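Local coordinates for fat acid-binding protein (Eubacterium ventriosum, PDB 3NYI) that probably binds long-chain fatty acids, as a DegV-family protein that holds a molecule of stearic acid, at residues F138-E143 and K263-T268. Sequence-based numbering, arbitrary orientation.
Sequences FVRMLE and KLDSET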
loop_
_atom_site.group_PDB
_atom_site.type_symbol
_atom_site.label_atom_id
_atom_site.label_comp_id
_atom_site.label_asym_id
_atom_site.label_seq_id
_atom_site.Cartn_x
_atom_site.Cartn_y
_atom_site.Cartn_z
ATOM N N PHE A 138 -5.782 8.797 -9.229
ATOM C CA PHE A 138 -6.643 9.902 -8.828
ATOM C C PHE A 138 -5.956 11.244 -9.069
ATOM O O PHE A 138 -6.562 12.171 -9.594
ATOM C CB PHE A 138 -7.040 9.776 -7.342
ATOM C CG PHE A 138 -8.335 10.451 -7.021
ATOM C CD1 PHE A 138 -9.538 9.811 -7.278
ATOM C CD2 PHE A 138 -8.354 11.736 -6.494
ATOM C CE1 PHE A 138 -10.740 10.431 -7.014
ATOM C CE2 PHE A 138 -9.555 12.366 -6.220
ATOM C CZ PHE A 138 -10.750 11.712 -6.479
ATOM N N VAL A 139 -4.688 11.341 -8.674
ATOM C CA VAL A 139 -3.894 12.544 -8.928
ATOM C C VAL A 139 -3.852 12.857 -10.426
ATOM O O VAL A 139 -4.018 14.010 -10.835
ATOM C CB VAL A 139 -2.456 12.409 -8.382
ATOM C CG1 VAL A 139 -1.560 13.527 -8.935
ATOM C CG2 VAL A 139 -2.462 12.404 -6.847
ATOM N N ARG A 140 -3.647 11.826 -11.235
ATOM C CA ARG A 140 -3.647 11.984 -12.696
ATOM C C ARG A 140 -4.971 12.538 -13.221
ATOM O O ARG A 140 -4.989 13.494 -14.003
ATOM C CB ARG A 140 -3.345 10.661 -13.388
ATOM C CG ARG A 140 -1.930 10.155 -13.206
ATOM C CD ARG A 140 -1.788 8.761 -13.798
ATOM N NE ARG A 140 -0.460 8.203 -13.558
ATOM C CZ ARG A 140 0.304 7.683 -14.512
ATOM N NH1 ARG A 140 -0.132 7.640 -15.770
ATOM N NH2 ARG A 140 1.502 7.204 -14.208
HETATM N N MSE A 141 -6.079 11.938 -12.792
HETATM C CA MSE A 141 -7.397 12.355 -13.276
HETATM C C MSE A 141 -7.685 13.819 -13.003
HETATM O O MSE A 141 -8.142 14.549 -13.895
HETATM C CB MSE A 141 -8.512 11.443 -12.729
HETATM C CG MSE A 141 -8.449 10.018 -13.306
HETATM SE SE MSE A 141 -9.963 8.886 -12.785
HETATM C CE MSE A 141 -9.338 8.384 -10.999
ATOM N N LEU A 142 -7.406 14.250 -11.774
ATOM C CA LEU A 142 -7.607 15.636 -11.390
ATOM C C LEU A 142 -6.676 16.580 -12.137
ATOM O O LEU A 142 -7.095 17.646 -12.560
ATOM C CB LEU A 142 -7.448 15.809 -9.876
ATOM C CG LEU A 142 -8.443 14.981 -9.061
ATOM C CD1 LEU A 142 -8.388 15.376 -7.590
ATOM C CD2 LEU A 142 -9.857 15.138 -9.604
ATOM N N GLU A 143 -5.417 16.194 -12.311
ATOM C CA GLU A 143 -4.493 17.034 -13.069
ATOM C C GLU A 143 -4.860 17.093 -14.553
ATOM O O GLU A 143 -4.640 18.110 -15.218
ATOM C CB GLU A 143 -3.041 16.591 -12.847
ATOM C CG GLU A 143 -2.619 16.747 -11.381
ATOM C CD GLU A 143 -1.130 16.562 -11.136
ATOM O OE1 GLU A 143 -0.392 16.252 -12.099
ATOM O OE2 GLU A 143 -0.706 16.729 -9.965
ATOM N N LYS A 263 7.852 -0.858 -19.212
ATOM C CA LYS A 263 8.689 0.090 -18.502
ATOM C C LYS A 263 7.945 0.488 -17.234
ATOM O O LYS A 263 6.785 0.890 -17.291
ATOM C CB LYS A 263 8.966 1.310 -19.377
ATOM C CG LYS A 263 10.123 1.109 -20.350
ATOM C CD LYS A 263 11.464 1.329 -19.658
ATOM C CE LYS A 263 12.628 0.870 -20.524
ATOM N NZ LYS A 263 12.701 -0.620 -20.620
ATOM N N LEU A 264 8.605 0.364 -16.090
ATOM C CA LEU A 264 7.961 0.700 -14.824
ATOM C C LEU A 264 7.580 2.169 -14.759
ATOM O O LEU A 264 8.272 3.024 -15.316
ATOM C CB LEU A 264 8.881 0.364 -13.649
ATOM C CG LEU A 264 9.302 -1.101 -13.504
ATOM C CD1 LEU A 264 10.216 -1.254 -12.285
ATOM C CD2 LEU A 264 8.072 -2.004 -13.385
ATOM N N ASP A 265 6.489 2.477 -14.069
ATOM C CA ASP A 265 6.216 3.865 -13.738
ATOM C C ASP A 265 6.926 4.177 -12.435
ATOM O O ASP A 265 6.455 3.818 -11.362
ATOM C CB ASP A 265 4.719 4.139 -13.643
ATOM C CG ASP A 265 4.142 4.631 -14.962
ATOM O OD1 ASP A 265 3.643 5.779 -14.999
ATOM O OD2 ASP A 265 4.216 3.879 -15.966
ATOM N N SER A 266 8.073 4.839 -12.540
ATOM C CA SER A 266 8.985 4.943 -11.410
ATOM C C SER A 266 8.458 5.825 -10.289
ATOM O O SER A 266 8.868 5.678 -9.136
ATOM C CB SER A 266 10.363 5.423 -11.879
ATOM O OG SER A 266 10.245 6.640 -12.586
ATOM N N GLU A 267 7.553 6.742 -10.617
ATOM C CA GLU A 267 7.005 7.630 -9.598
ATOM C C GLU A 267 6.337 6.848 -8.471
ATOM O O GLU A 267 6.354 7.276 -7.313
ATOM C CB GLU A 267 5.999 8.615 -10.200
ATOM C CG GLU A 267 6.596 9.929 -10.659
ATOM C CD GLU A 267 5.561 11.051 -10.690
ATOM O OE1 GLU A 267 5.775 12.072 -10.003
ATOM O OE2 GLU A 267 4.530 10.904 -11.387
ATOM N N THR A 268 5.760 5.700 -8.818
ATOM C CA THR A 268 5.009 4.897 -7.848
ATOM C C THR A 268 5.704 3.606 -7.418
ATOM O O THR A 268 5.094 2.755 -6.777
ATOM C CB THR A 268 3.574 4.601 -8.329
ATOM O OG1 THR A 268 3.589 4.268 -9.728
ATOM C CG2 THR A 268 2.686 5.841 -8.115
HETATM O O HOH W 1 2.434 5.791 -11.522
#
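The last turn and a half of a helix, 138-143, and the loop 263-268 stay well apart as backbones, 11.9 Å between the CA atoms of Arg140 and Glu267 at their nearest, and Arg140 reaches across to Asp265. The CG of Arg140 stands anti to the carbonyl carbon (chi1 -69°), and the chain then runs extended to NE, which carries the guanidinium off the helix and up to the loop. There NH2 of Arg140 lies 2.7 Å from OD1 of Asp265, a salt bridge made through one nitrogen and one oxygen. The hydrogen bond in it is bent, with 136° at the hydrogen. Asp265 OD1 sits in the guanidinium plane, at its edge, yet is itself met from above the carboxylate plane; with the flat groups turned 42° apart and only NH2 and OD1 in contact, the pairing is single-pronged. Arg140 NH2 also donates to a water 3.2 Å away, and that water lies 2.6 Å from OG1 of Thr268, adding a bridged link to the end of the loop. A leucine in place of Arg140 would probably leave Asp265 without its charged mate here and the water without the NH2 that donates to it. Asp136, one turn back on helix 128-143, forms a second salt bridge, to Arg140 NE, so the guanidinium is gripped by carboxylates from both the helix and the loop. Both Arg140 and Asp265 touch Ile237 of strand 236-242, and Asp265 is joined by backbone hydrogen bonds to Val238 of the same strand, so this polar surface contact ties the end of helix 128-143 to the loop between helix 246-260 and the edge strand 270-271.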